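Local coordinates for protein lactate dehydrogenase, adjacent gene encodes predicted malate dehydrogenase (Cryptosporidium parvum, PDB 4ND3) that probably interconverts (S)-lactate and pyruvate with NAD as the hydride carrier, working as an L-lactate dehydrogenase, at residues V31-I36 with S59-T64; K6-G11 with D74-T79; R153-I158 with S167-N172; F116-T121 with K242-Y247. All coordinates share one frame; numbering follows the deposited sequence.

Interaction 1 (V31-I36 with S59-T64); sequences VVLFDI and SKVIGT. With NAD (nicotinamide-adenine-dinucleotide), chain C.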
# COMPACT_ATOMS: atom_id res chain seq x y z
N VAL A 31 5.52 -0.51 -18.10
CA VAL A 31 6.94 -0.80 -18.23
C VAL A 31 7.25 -1.40 -19.60
O VAL A 31 6.53 -2.28 -20.07
CB VAL A 31 7.41 -1.80 -17.15
CG1 VAL A 31 8.88 -2.14 -17.34
CG2 VAL A 31 7.15 -1.24 -15.76
N VAL A 32 8.33 -0.91 -20.21
CA VAL A 32 8.90 -1.53 -21.41
C VAL A 32 10.27 -2.09 -21.05
O VAL A 32 11.20 -1.33 -20.77
CB VAL A 32 9.03 -0.52 -22.56
CG1 VAL A 32 9.71 -1.16 -23.76
CG2 VAL A 32 7.67 0.04 -22.93
N LEU A 33 10.38 -3.42 -21.02
CA LEU A 33 11.66 -4.09 -20.80
C LEU A 33 12.39 -4.26 -22.13
O LEU A 33 11.95 -5.04 -22.98
CB LEU A 33 11.45 -5.45 -20.14
CG LEU A 33 11.33 -5.50 -18.62
CD1 LEU A 33 10.73 -6.83 -18.18
CD2 LEU A 33 12.68 -5.28 -17.96
N PHE A 34 13.49 -3.54 -22.30
CA PHE A 34 14.31 -3.62 -23.52
C PHE A 34 15.57 -4.45 -23.26
O PHE A 34 16.23 -4.29 -22.23
CB PHE A 34 14.70 -2.21 -23.99
CG PHE A 34 15.59 -2.19 -25.21
CD1 PHE A 34 15.06 -1.97 -26.47
CD2 PHE A 34 16.97 -2.36 -25.09
CE1 PHE A 34 15.88 -1.93 -27.60
CE2 PHE A 34 17.79 -2.33 -26.21
CZ PHE A 34 17.24 -2.11 -27.46
N ASP A 35 15.89 -5.33 -24.21
CA ASP A 35 17.17 -6.04 -24.18
C ASP A 35 17.54 -6.53 -25.58
O ASP A 35 16.66 -6.74 -26.42
CB ASP A 35 17.10 -7.22 -23.20
CG ASP A 35 18.45 -7.56 -22.60
OD1 ASP A 35 19.39 -7.90 -23.36
OD2 ASP A 35 18.59 -7.49 -21.35
N ILE A 36 18.84 -6.69 -25.82
CA ILE A 36 19.32 -7.24 -27.09
C ILE A 36 19.33 -8.77 -27.10
O ILE A 36 19.36 -9.38 -28.16
CB ILE A 36 20.73 -6.72 -27.46
CG1 ILE A 36 21.76 -7.12 -26.39
CG2 ILE A 36 20.69 -5.21 -27.64
CD1 ILE A 36 23.20 -6.97 -26.84
N SER A 59 -1.01 -2.26 -14.45
CA SER A 59 0.20 -1.94 -15.19
C SER A 59 0.42 -2.95 -16.31
O SER A 59 0.25 -4.16 -16.11
CB SER A 59 1.44 -1.92 -14.29
OG SER A 59 1.57 -0.70 -13.60
N LYS A 60 0.80 -2.44 -17.47
CA LYS A 60 1.14 -3.25 -18.63
C LYS A 60 2.66 -3.36 -18.67
O LYS A 60 3.36 -2.36 -18.52
CB LYS A 60 0.60 -2.55 -19.89
CG LYS A 60 0.99 -3.17 -21.22
CD LYS A 60 0.67 -2.20 -22.36
CE LYS A 60 1.14 -2.71 -23.71
NZ LYS A 60 0.48 -3.99 -24.07
N VAL A 61 3.16 -4.58 -18.85
CA VAL A 61 4.60 -4.84 -18.92
C VAL A 61 4.92 -5.65 -20.18
O VAL A 61 4.44 -6.78 -20.32
CB VAL A 61 5.10 -5.62 -17.68
CG1 VAL A 61 6.61 -5.81 -17.73
CG2 VAL A 61 4.69 -4.90 -16.39
N ILE A 62 5.71 -5.08 -21.09
CA ILE A 62 6.11 -5.78 -22.32
C ILE A 62 7.62 -5.87 -22.46
O ILE A 62 8.36 -5.04 -21.92
CB ILE A 62 5.54 -5.11 -23.59
CG1 ILE A 62 6.04 -3.67 -23.74
CG2 ILE A 62 4.02 -5.15 -23.57
CD1 ILE A 62 5.61 -3.00 -25.03
N GLY A 63 8.06 -6.89 -23.19
CA GLY A 63 9.46 -7.10 -23.52
C GLY A 63 9.69 -6.80 -24.99
O GLY A 63 8.86 -7.13 -25.83
N THR A 64 10.83 -6.18 -25.30
CA THR A 64 11.14 -5.77 -26.67
C THR A 64 12.64 -5.75 -26.94
O THR A 64 13.46 -5.75 -26.02
CB THR A 64 10.55 -4.38 -26.98
OG1 THR A 64 10.75 -4.06 -28.36
CG2 THR A 64 11.22 -3.30 -26.13
PA NAD C . 22.97 -8.39 -15.70
O1A NAD C . 22.06 -9.28 -14.91
O2A NAD C . 24.18 -8.98 -16.37
O5B NAD C . 22.10 -7.62 -16.79
C5B NAD C . 22.67 -6.80 -17.79
C4B NAD C . 21.75 -6.87 -19.00
O4B NAD C . 22.15 -5.92 -19.98
C3B NAD C . 21.76 -8.23 -19.68
O3B NAD C . 20.46 -8.82 -19.68
C2B NAD C . 22.22 -7.95 -21.10
O2B NAD C . 21.57 -8.75 -22.09
C1B NAD C . 21.89 -6.48 -21.26
N9A NAD C . 22.66 -5.81 -22.33
C8A NAD C . 23.93 -6.05 -22.70
N7A NAD C . 24.28 -5.23 -23.72
C5A NAD C . 23.23 -4.46 -24.02
C6A NAD C . 22.93 -3.39 -24.99
N6A NAD C . 23.86 -2.97 -25.88
N1A NAD C . 21.69 -2.85 -24.96
C2A NAD C . 20.75 -3.26 -24.08
N3A NAD C . 20.96 -4.23 -23.17
C4A NAD C . 22.16 -4.85 -23.10
O3 NAD C . 23.50 -7.13 -14.83
PN NAD C . 22.79 -6.57 -13.49
O1N NAD C . 23.12 -7.48 -12.34
O2N NAD C . 21.35 -6.24 -13.76
O5D NAD C . 23.58 -5.18 -13.32
C5D NAD C . 23.45 -4.18 -14.32
C4D NAD C . 24.49 -3.09 -14.11
O4D NAD C . 24.18 -2.38 -12.90
C3D NAD C . 25.91 -3.63 -13.94
O3D NAD C . 26.80 -2.80 -14.69
C2D NAD C . 26.19 -3.50 -12.45
O2D NAD C . 27.57 -3.34 -12.13
C1D NAD C . 25.38 -2.26 -12.12
N1N NAD C . 25.01 -2.05 -10.71
C2N NAD C . 24.98 -0.78 -10.30
C3N NAD C . 24.64 -0.44 -9.00
C7N NAD C . 24.61 1.00 -8.56
O7N NAD C . 24.59 1.24 -7.37
N7N NAD C . 24.61 2.00 -9.45
C4N NAD C . 24.32 -1.46 -8.11
C5N NAD C . 24.35 -2.78 -8.56
C6N NAD C . 24.71 -3.05 -9.87
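Val-31 to Phe-34 run parallel to Val-61 to Thr-64, the strand axes 4.7 Å apart at 23°, and five backbone hydrogen bonds alternate along them from Val-31 N to Lys-60 O through to Asp-35 N to Thr-64 O. The shortest, Leu-33 N to Ile-62 O, measures 2.7 Å. Beta-branched residues suit these extended backbones. Val-31 and Val-61 share one face with Leu-33, whose CD1 touches Val-61 CG1. On the other face Val-32 CG2 lies alongside Ile-62 CG1 at 4.1 Å. Thr-64 serves two environments: with its hydroxyl trans to the backbone N (chi1 -174°), its methyl CG2 presses on Val-32 CG1 at 3.5 Å, while OG1 is hydrogen-bonded to Asp-69 and Asp-66. Just past the strand, Asp-35 takes both adenine-ribose hydroxyls of NAD, OD1 binding O2B at 2.7 Å and OD2 binding O3B at 2.8 Å, the acidic signature of an NAD-dependent Rossmann domain; Ser-12 N holds OD2 as well. Ile-36 lays CG2 and CD1 against the adenine, and the edge of the Phe-34 ring meets NAD C2A. Helix 40-55 joins the two strands as a beta-alpha-beta unit; strand 6-10 flanks 30-34 on its other side, and helices 14-26 and 40-55 pack on the Val-31, Leu-33 and Val-61 face.

Interaction 2 (K6-G11 with D74-T79); sequences KIAVIG and DVVIIT. With NAD (nicotinamide-adenine-dinucleotide), chain C.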
# COMPACT_ATOMS: atom_id res chain seq x y z
N LYS A 6 4.88 5.92 -18.27
CA LYS A 6 5.65 4.91 -18.98
C LYS A 6 7.12 4.92 -18.57
O LYS A 6 7.79 5.95 -18.69
CB LYS A 6 5.53 5.13 -20.49
CG LYS A 6 6.10 4.02 -21.34
CD LYS A 6 5.86 4.28 -22.82
CE LYS A 6 6.53 3.23 -23.69
NZ LYS A 6 6.38 3.52 -25.14
N ILE A 7 7.61 3.78 -18.09
CA ILE A 7 9.01 3.63 -17.75
C ILE A 7 9.66 2.62 -18.69
O ILE A 7 9.17 1.50 -18.82
CB ILE A 7 9.22 3.16 -16.30
CG1 ILE A 7 8.63 4.19 -15.33
CG2 ILE A 7 10.70 2.93 -16.03
CD1 ILE A 7 8.60 3.74 -13.88
N ALA A 8 10.76 3.03 -19.32
CA ALA A 8 11.55 2.14 -20.16
C ALA A 8 12.75 1.65 -19.37
O ALA A 8 13.53 2.45 -18.85
CB ALA A 8 12.01 2.86 -21.42
N VAL A 9 12.90 0.33 -19.28
CA VAL A 9 14.04 -0.28 -18.64
C VAL A 9 14.97 -0.86 -19.71
O VAL A 9 14.63 -1.84 -20.38
CB VAL A 9 13.61 -1.38 -17.65
CG1 VAL A 9 14.81 -1.94 -16.93
CG2 VAL A 9 12.60 -0.82 -16.66
N ILE A 10 16.14 -0.25 -19.86
CA ILE A 10 17.10 -0.66 -20.88
C ILE A 10 18.10 -1.64 -20.27
O ILE A 10 19.02 -1.24 -19.55
CB ILE A 10 17.86 0.53 -21.50
CG1 ILE A 10 16.90 1.69 -21.81
CG2 ILE A 10 18.61 0.09 -22.74
CD1 ILE A 10 15.70 1.32 -22.66
N GLY A 11 17.91 -2.91 -20.57
CA GLY A 11 18.65 -3.98 -19.93
C GLY A 11 17.71 -4.72 -19.01
O GLY A 11 17.25 -4.16 -18.00
N ASP A 74 8.37 8.33 -20.10
CA ASP A 74 8.55 9.41 -19.14
C ASP A 74 9.89 9.26 -18.43
O ASP A 74 10.58 10.24 -18.17
CB ASP A 74 7.42 9.40 -18.11
CG ASP A 74 6.08 9.65 -18.73
OD1 ASP A 74 5.89 10.74 -19.32
OD2 ASP A 74 5.20 8.77 -18.63
N VAL A 75 10.24 8.02 -18.10
CA VAL A 75 11.49 7.72 -17.41
C VAL A 75 12.21 6.60 -18.14
O VAL A 75 11.59 5.63 -18.57
CB VAL A 75 11.24 7.29 -15.94
CG1 VAL A 75 12.55 6.99 -15.23
CG2 VAL A 75 10.45 8.36 -15.20
N VAL A 76 13.52 6.75 -18.28
CA VAL A 76 14.37 5.71 -18.84
C VAL A 76 15.37 5.30 -17.78
O VAL A 76 16.11 6.14 -17.28
CB VAL A 76 15.11 6.20 -20.10
CG1 VAL A 76 16.09 5.15 -20.60
CG2 VAL A 76 14.10 6.56 -21.19
N ILE A 77 15.37 4.01 -17.43
CA ILE A 77 16.32 3.47 -16.47
C ILE A 77 17.29 2.55 -17.21
O ILE A 77 16.88 1.54 -17.79
CB ILE A 77 15.61 2.72 -15.33
CG1 ILE A 77 14.53 3.59 -14.70
CG2 ILE A 77 16.62 2.31 -14.28
CD1 ILE A 77 13.71 2.90 -13.63
N ILE A 78 18.58 2.89 -17.17
CA ILE A 78 19.61 2.16 -17.91
C ILE A 78 20.37 1.18 -17.02
O ILE A 78 21.17 1.60 -16.17
CB ILE A 78 20.63 3.12 -18.56
CG1 ILE A 78 19.92 4.19 -19.38
CG2 ILE A 78 21.62 2.35 -19.42
CD1 ILE A 78 20.82 5.31 -19.86
N THR A 79 20.14 -0.11 -17.22
CA THR A 79 20.84 -1.16 -16.48
C THR A 79 21.81 -1.95 -17.38
O THR A 79 22.51 -2.84 -16.91
CB THR A 79 19.85 -2.15 -15.84
OG1 THR A 79 19.42 -3.11 -16.81
CG2 THR A 79 18.64 -1.42 -15.28
PA NAD C . 22.97 -8.39 -15.70
O1A NAD C . 22.06 -9.28 -14.91
O2A NAD C . 24.18 -8.98 -16.37
O5B NAD C . 22.10 -7.62 -16.79
C5B NAD C . 22.67 -6.80 -17.79
C4B NAD C . 21.75 -6.87 -19.00
O4B NAD C . 22.15 -5.92 -19.98
C3B NAD C . 21.76 -8.23 -19.68
O3B NAD C . 20.46 -8.82 -19.68
C2B NAD C . 22.22 -7.95 -21.10
O2B NAD C . 21.57 -8.75 -22.09
C1B NAD C . 21.89 -6.48 -21.26
N9A NAD C . 22.66 -5.81 -22.33
C8A NAD C . 23.93 -6.05 -22.70
N7A NAD C . 24.28 -5.23 -23.72
C5A NAD C . 23.23 -4.46 -24.02
C6A NAD C . 22.93 -3.39 -24.99
N6A NAD C . 23.86 -2.97 -25.88
N1A NAD C . 21.69 -2.85 -24.96
C2A NAD C . 20.75 -3.26 -24.08
N3A NAD C . 20.96 -4.23 -23.17
C4A NAD C . 22.16 -4.85 -23.10
O3 NAD C . 23.50 -7.13 -14.83
PN NAD C . 22.79 -6.57 -13.49
O1N NAD C . 23.12 -7.48 -12.34
O2N NAD C . 21.35 -6.24 -13.76
O5D NAD C . 23.58 -5.18 -13.32
C5D NAD C . 23.45 -4.18 -14.32
C4D NAD C . 24.49 -3.09 -14.11
O4D NAD C . 24.18 -2.38 -12.90
C3D NAD C . 25.91 -3.63 -13.94
O3D NAD C . 26.80 -2.80 -14.69
C2D NAD C . 26.19 -3.50 -12.45
O2D NAD C . 27.57 -3.34 -12.13
C1D NAD C . 25.38 -2.26 -12.12
N1N NAD C . 25.01 -2.05 -10.71
C2N NAD C . 24.98 -0.78 -10.30
C3N NAD C . 24.64 -0.44 -9.00
C7N NAD C . 24.61 1.00 -8.56
O7N NAD C . 24.59 1.24 -7.37
N7N NAD C . 24.61 2.00 -9.45
C4N NAD C . 24.32 -1.46 -8.11
C5N NAD C . 24.35 -2.78 -8.56
C6N NAD C . 24.71 -3.05 -9.87
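Ile-7 to Ile-10 pair with Val-75 to Ile-78 as parallel strands inclined at 18°, their hydrogen bonds running from Ala-8 N to Val-75 O through to Thr-79 N to Ile-10 O. At the start, Lys-6 O accepts from both Asp-74 N and Val-75 N, and Asp-74 OD2 accepts from Lys-6 N at 2.9 Å on its anti side. Branched aliphatics fill both faces: Ile-7 CG2 meets Ile-77 CD1 at 3.8 Å, and Ile-10 CG1 crosses to Val-76 CG1 at 3.8 Å. At the far end Thr-79 OG1 donates to Gly-11 O at 2.7 Å, coming from above the carbonyl plane; chi1 of 82° sets the hydroxyl between its own N and C. Gly-11, first glycine of a GxGxxG-type turn, lies by the adenine of NAD; at its phi of 108° a CB would press on the preceding carbonyl O and on Thr-79 OG1, so glycine suits the place. Strands 30-34 and 116-119 flank this central pair; helix 94-111 covers the Ile-10, Val-76 and Ile-78 face, and helix 234-248 covers Ile-7 and Val-75.

Interaction 3 (R153-I158 with S167-N172); sequences RFRTFI and SDVSAN. With 2OP ((2S)-2-hydroxypropanoic acid), chain D.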
# COMPACT_ATOMS: atom_id res chain seq x y z
N ARG A 153 22.39 1.37 2.74
CA ARG A 153 23.31 0.45 3.40
C ARG A 153 23.86 1.09 4.69
O ARG A 153 23.88 0.45 5.74
CB ARG A 153 24.44 0.06 2.45
CG ARG A 153 24.00 -0.86 1.32
CD ARG A 153 25.04 -0.95 0.22
NE ARG A 153 24.67 -1.97 -0.77
CZ ARG A 153 25.34 -2.21 -1.90
NH1 ARG A 153 26.43 -1.50 -2.21
NH2 ARG A 153 24.92 -3.16 -2.73
N PHE A 154 24.29 2.34 4.58
CA PHE A 154 24.84 3.11 5.70
C PHE A 154 23.79 3.21 6.82
O PHE A 154 24.07 2.86 7.97
CB PHE A 154 25.26 4.50 5.18
CG PHE A 154 26.08 5.34 6.14
CD1 PHE A 154 26.95 4.78 7.06
CD2 PHE A 154 26.02 6.73 6.06
CE1 PHE A 154 27.71 5.58 7.91
CE2 PHE A 154 26.77 7.53 6.90
CZ PHE A 154 27.62 6.96 7.83
N ARG A 155 22.58 3.62 6.46
CA ARG A 155 21.46 3.71 7.41
C ARG A 155 21.11 2.37 8.04
O ARG A 155 20.84 2.29 9.24
CB ARG A 155 20.22 4.27 6.72
CG ARG A 155 20.34 5.73 6.31
CD ARG A 155 19.21 6.13 5.38
NE ARG A 155 17.96 6.36 6.10
CZ ARG A 155 16.76 6.49 5.53
NH1 ARG A 155 16.62 6.39 4.22
NH2 ARG A 155 15.69 6.71 6.29
N THR A 156 21.11 1.32 7.23
CA THR A 156 20.79 -0.02 7.71
C THR A 156 21.79 -0.48 8.77
O THR A 156 21.39 -1.01 9.80
CB THR A 156 20.75 -1.05 6.55
OG1 THR A 156 19.75 -0.65 5.61
CG2 THR A 156 20.42 -2.44 7.07
N PHE A 157 23.08 -0.29 8.51
CA PHE A 157 24.11 -0.75 9.44
C PHE A 157 24.05 0.02 10.76
O PHE A 157 24.22 -0.58 11.82
CB PHE A 157 25.51 -0.63 8.82
CG PHE A 157 25.69 -1.42 7.54
CD1 PHE A 157 25.06 -2.65 7.36
CD2 PHE A 157 26.51 -0.94 6.53
CE1 PHE A 157 25.23 -3.36 6.18
CE2 PHE A 157 26.69 -1.66 5.36
CZ PHE A 157 26.05 -2.87 5.18
N ILE A 158 23.80 1.32 10.70
CA ILE A 158 23.61 2.14 11.90
C ILE A 158 22.39 1.65 12.65
O ILE A 158 22.44 1.44 13.87
CB ILE A 158 23.42 3.63 11.55
CG1 ILE A 158 24.70 4.20 10.93
CG2 ILE A 158 23.04 4.43 12.80
CD1 ILE A 158 24.48 5.49 10.17
N SER A 167 14.32 3.59 8.97
CA SER A 167 13.65 4.79 8.48
C SER A 167 13.85 6.00 9.41
O SER A 167 13.74 7.14 8.98
CB SER A 167 12.16 4.52 8.26
OG SER A 167 11.98 3.46 7.33
N ASP A 168 14.14 5.74 10.69
CA ASP A 168 14.40 6.80 11.67
C ASP A 168 15.87 7.20 11.76
O ASP A 168 16.21 8.14 12.48
CB ASP A 168 13.88 6.37 13.04
CG ASP A 168 12.39 6.14 13.05
OD1 ASP A 168 11.65 7.01 12.55
OD2 ASP A 168 11.94 5.08 13.54
N VAL A 169 16.75 6.48 11.05
CA VAL A 169 18.13 6.91 10.90
C VAL A 169 18.23 7.82 9.68
O VAL A 169 17.78 7.45 8.60
CB VAL A 169 19.09 5.72 10.73
CG1 VAL A 169 20.50 6.21 10.41
CG2 VAL A 169 19.09 4.85 11.97
N SER A 170 18.79 9.02 9.88
CA SER A 170 19.13 9.92 8.78
C SER A 170 20.64 9.86 8.58
O SER A 170 21.40 10.04 9.53
CB SER A 170 18.69 11.35 9.11
OG SER A 170 19.19 12.27 8.15
N ALA A 171 21.06 9.57 7.36
CA ALA A 171 22.48 9.40 7.05
C ALA A 171 22.70 9.45 5.55
O ALA A 171 21.92 8.89 4.78
CB ALA A 171 22.98 8.07 7.61
N ASN A 172 23.77 10.14 5.13
CA ASN A 172 24.08 10.32 3.71
C ASN A 172 25.45 9.77 3.33
O ASN A 172 26.41 9.87 4.09
CB ASN A 172 24.02 11.80 3.34
CG ASN A 172 22.61 12.28 3.06
OD1 ASN A 172 21.95 11.77 2.16
ND2 ASN A 172 22.16 13.27 3.82
C 2OP D . 27.00 -2.33 -5.74
O 2OP D . 27.23 -1.26 -5.13
CB 2OP D . 28.70 -3.18 -7.34
OHN 2OP D . 27.51 -1.10 -7.71
CA 2OP D . 27.39 -2.43 -7.18
OXT 2OP D . 26.46 -3.31 -5.19
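Ala-171 CB projects toward helix 147-162 and is met by three side chains one helical turn can bring together: Phe-154 CD2 at 3.7 Å, Arg-155 CG at 3.8 Å and Ile-158 CD1 at 3.9 Å. A methyl is small enough to sit among them. Ile-158 CD1 also lies over one face of the Phe-154 ring, toward its rim, while its other branch, CG2, crosses Val-169 CG1 at 3.9 Å. Arg-155 uses both halves of its chain. The methylene part lies along Val-169 and Ala-171, then a bend at chi3 (78°) turns the guanidinium to the backbone, where NE donates to Val-169 O at 2.7 Å, with the carbonyl oxygen a little out of the guanidinium plane. NH2 adds only weak bonds, to Val-169 O and Ser-167 O, so NE carries most of this polar link. Val-53 of a neighbouring subunit packs on Arg-155. From the same helix the extended chain of Arg-153, which does not touch 167-172, carries its guanidinium to the bound lactate, NH1 binding carboxylate O at 3.0 Å and NH2 binding OXT at 2.9 Å. Such a two-pronged arginine-carboxylate pair is the substrate-recognition element of the lactate and malate dehydrogenases, completed here by Arg-90, Asn-122 and His-177.

Interaction 4 (F116-T121 with K242-Y247); sequences FVICIT and KMAEAY. With NAD (nicotinamide-adenine-dinucleotide), chain C.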
# COMPACT_ATOMS: atom_id res chain seq x y z
N PHE A 116 13.26 11.57 -18.32
CA PHE A 116 14.16 11.63 -17.18
C PHE A 116 14.98 10.34 -17.18
O PHE A 116 14.41 9.26 -17.07
CB PHE A 116 13.35 11.77 -15.89
CG PHE A 116 14.19 11.91 -14.64
CD1 PHE A 116 15.09 12.96 -14.51
CD2 PHE A 116 14.06 11.01 -13.59
CE1 PHE A 116 15.86 13.10 -13.36
CE2 PHE A 116 14.82 11.14 -12.44
CZ PHE A 116 15.72 12.19 -12.33
N VAL A 117 16.29 10.46 -17.33
CA VAL A 117 17.16 9.30 -17.44
C VAL A 117 17.85 9.01 -16.11
O VAL A 117 18.54 9.87 -15.57
CB VAL A 117 18.22 9.48 -18.53
CG1 VAL A 117 19.18 8.29 -18.57
CG2 VAL A 117 17.56 9.68 -19.89
N ILE A 118 17.67 7.79 -15.61
CA ILE A 118 18.36 7.31 -14.42
C ILE A 118 19.34 6.20 -14.81
O ILE A 118 18.92 5.09 -15.14
CB ILE A 118 17.38 6.75 -13.37
CG1 ILE A 118 16.37 7.82 -12.94
CG2 ILE A 118 18.14 6.23 -12.16
CD1 ILE A 118 15.13 7.25 -12.28
N CYS A 119 20.63 6.51 -14.77
CA CYS A 119 21.66 5.52 -15.07
C CYS A 119 21.97 4.66 -13.85
O CYS A 119 22.06 5.16 -12.73
CB CYS A 119 22.92 6.22 -15.58
SG CYS A 119 24.12 5.08 -16.30
N ILE A 120 22.12 3.35 -14.08
CA ILE A 120 22.54 2.40 -13.04
C ILE A 120 23.86 1.74 -13.41
O ILE A 120 24.70 1.48 -12.55
CB ILE A 120 21.46 1.33 -12.80
CG1 ILE A 120 20.15 2.01 -12.39
CG2 ILE A 120 21.92 0.31 -11.76
CD1 ILE A 120 19.01 1.07 -12.07
N THR A 121 24.04 1.46 -14.70
CA THR A 121 25.26 0.87 -15.26
C THR A 121 26.55 1.40 -14.62
O THR A 121 26.78 2.61 -14.56
CB THR A 121 25.30 1.14 -16.78
OG1 THR A 121 24.10 0.65 -17.39
CG2 THR A 121 26.51 0.47 -17.43
N LYS A 242 12.46 4.20 -6.36
CA LYS A 242 12.27 5.37 -5.50
C LYS A 242 12.59 6.66 -6.25
O LYS A 242 11.88 7.64 -6.14
CB LYS A 242 13.11 5.29 -4.22
CG LYS A 242 12.81 4.10 -3.31
CD LYS A 242 11.36 4.04 -2.82
CE LYS A 242 11.06 5.14 -1.80
NZ LYS A 242 9.60 5.21 -1.54
N MET A 243 13.66 6.63 -7.05
CA MET A 243 14.03 7.79 -7.86
C MET A 243 13.00 8.08 -8.95
O MET A 243 12.65 9.24 -9.17
CB MET A 243 15.42 7.59 -8.49
CG MET A 243 16.53 7.61 -7.45
SD MET A 243 18.17 7.33 -8.13
CE MET A 243 18.39 8.81 -9.10
N ALA A 244 12.50 7.03 -9.60
CA ALA A 244 11.45 7.18 -10.60
C ALA A 244 10.16 7.73 -9.98
O ALA A 244 9.50 8.57 -10.58
CB ALA A 244 11.18 5.85 -11.30
N GLU A 245 9.80 7.25 -8.78
CA GLU A 245 8.65 7.77 -8.04
C GLU A 245 8.75 9.28 -7.81
O GLU A 245 7.78 10.00 -7.97
CB GLU A 245 8.55 7.14 -6.65
CG GLU A 245 8.04 5.71 -6.59
CD GLU A 245 8.15 5.13 -5.19
OE1 GLU A 245 8.27 5.93 -4.22
OE2 GLU A 245 8.13 3.89 -5.05
N ALA A 246 9.94 9.73 -7.39
CA ALA A 246 10.16 11.14 -7.08
C ALA A 246 9.87 12.03 -8.28
O ALA A 246 9.26 13.10 -8.13
CB ALA A 246 11.58 11.36 -6.58
N TYR A 247 10.29 11.59 -9.46
CA TYR A 247 10.05 12.32 -10.70
C TYR A 247 8.58 12.24 -11.11
O TYR A 247 7.94 13.27 -11.34
CB TYR A 247 10.95 11.79 -11.83
CG TYR A 247 10.74 12.49 -13.15
CD1 TYR A 247 11.29 13.74 -13.39
CD2 TYR A 247 9.98 11.91 -14.17
CE1 TYR A 247 11.10 14.40 -14.59
CE2 TYR A 247 9.78 12.56 -15.38
CZ TYR A 247 10.34 13.80 -15.58
OH TYR A 247 10.15 14.46 -16.78
PA NAD C . 22.97 -8.39 -15.70
O1A NAD C . 22.06 -9.28 -14.91
O2A NAD C . 24.18 -8.98 -16.37
O5B NAD C . 22.10 -7.62 -16.79
C5B NAD C . 22.67 -6.80 -17.79
C4B NAD C . 21.75 -6.87 -19.00
O4B NAD C . 22.15 -5.92 -19.98
C3B NAD C . 21.76 -8.23 -19.68
O3B NAD C . 20.46 -8.82 -19.68
C2B NAD C . 22.22 -7.95 -21.10
O2B NAD C . 21.57 -8.75 -22.09
C1B NAD C . 21.89 -6.48 -21.26
N9A NAD C . 22.66 -5.81 -22.33
C8A NAD C . 23.93 -6.05 -22.70
N7A NAD C . 24.28 -5.23 -23.72
C5A NAD C . 23.23 -4.46 -24.02
C6A NAD C . 22.93 -3.39 -24.99
N6A NAD C . 23.86 -2.97 -25.88
N1A NAD C . 21.69 -2.85 -24.96
C2A NAD C . 20.75 -3.26 -24.08
N3A NAD C . 20.96 -4.23 -23.17
C4A NAD C . 22.16 -4.85 -23.10
O3 NAD C . 23.50 -7.13 -14.83
PN NAD C . 22.79 -6.57 -13.49
O1N NAD C . 23.12 -7.48 -12.34
O2N NAD C . 21.35 -6.24 -13.76
O5D NAD C . 23.58 -5.18 -13.32
C5D NAD C . 23.45 -4.18 -14.32
C4D NAD C . 24.49 -3.09 -14.11
O4D NAD C . 24.18 -2.38 -12.90
C3D NAD C . 25.91 -3.63 -13.94
O3D NAD C . 26.80 -2.80 -14.69
C2D NAD C . 26.19 -3.50 -12.45
O2D NAD C . 27.57 -3.34 -12.13
C1D NAD C . 25.38 -2.26 -12.12
N1N NAD C . 25.01 -2.05 -10.71
C2N NAD C . 24.98 -0.78 -10.30
C3N NAD C . 24.64 -0.44 -9.00
C7N NAD C . 24.61 1.00 -8.56
O7N NAD C . 24.59 1.24 -7.37
N7N NAD C . 24.61 2.00 -9.45
C4N NAD C . 24.32 -1.46 -8.11
C5N NAD C . 24.35 -2.78 -8.56
C6N NAD C . 24.71 -3.05 -9.87
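Glu-245 OE1 on helix 234-248 is gripped by Lys-242 NZ, 3.1 Å away and about one turn earlier, and by Lys-251 NZ from beyond the helix end; on the same helix Met-243 and Tyr-247 meet Phe-116 and Ile-118 of the strand. Lys-242 approaches the carboxylate on its syn side, and the two positive neighbours would be expected to favour the ionised acid. Between helix and strand no hydrogen bond forms; the contact is apolar. Phe-116 and Tyr-247 make an offset stack, ring planes 10° from parallel and centroids 4.6 Å apart. The slide sets Phe-116 CB squarely over the centre of the Tyr-247 ring, 3.5 Å from its centroid, a CH-pi contact, while Tyr-247 CD1 lies over the Phe-116 face. Both rings are swung trans to their backbone N, and the side chains pass each other in opposite directions. The axes of the helix and strand segments run nearly antiparallel, at 165°, laying a helix of the C-terminal catalytic domain on the Rossmann sheet of the NAD-binding domain. Further along, Ile-118 CD1 rests on Met-243 CB at 3.8 Å and touches Ala-244, a residue small enough to admit it. The flexible Met-243 bends at chi3, bringing CE to Ile-118 CG2 at 4.0 Å. Beyond the strand, Ile-120 O accepts a hydrogen bond from the nicotinamide amide N7N of NAD at 3.1 Å, almost straight, and Ile-120 CG2 lies 3.6 Å from NAD C2N.

In the fold
Interactions 1, 2 and 4 share the parallel Rossmann sheet. Strands 30-34 and 6-10 are neighbours, joining interactions 1 and 2, as are strands 75-78 and 116-119, joining 2 and 4. All three reach NAD: interaction 1 meets the adenosine end, 2 the adenine and the nicotinamide ribose, 4 the nicotinamide. Interaction 1 lies at the sheet's margin, mostly buried, with exposed Lys-60 at its edge, whereas 2 is central and the centre of 4 lies about 7 Å from the centre of the chain. Backbone hydrogen bonds dominate 1 and 2, while ring and aliphatic packing make 4, which unites the two domains. Interaction 3, in the catalytic domain, combines an arginine-to-carbonyl bond with small apolar contacts and lies on the helix whose Arg-153 binds lactate.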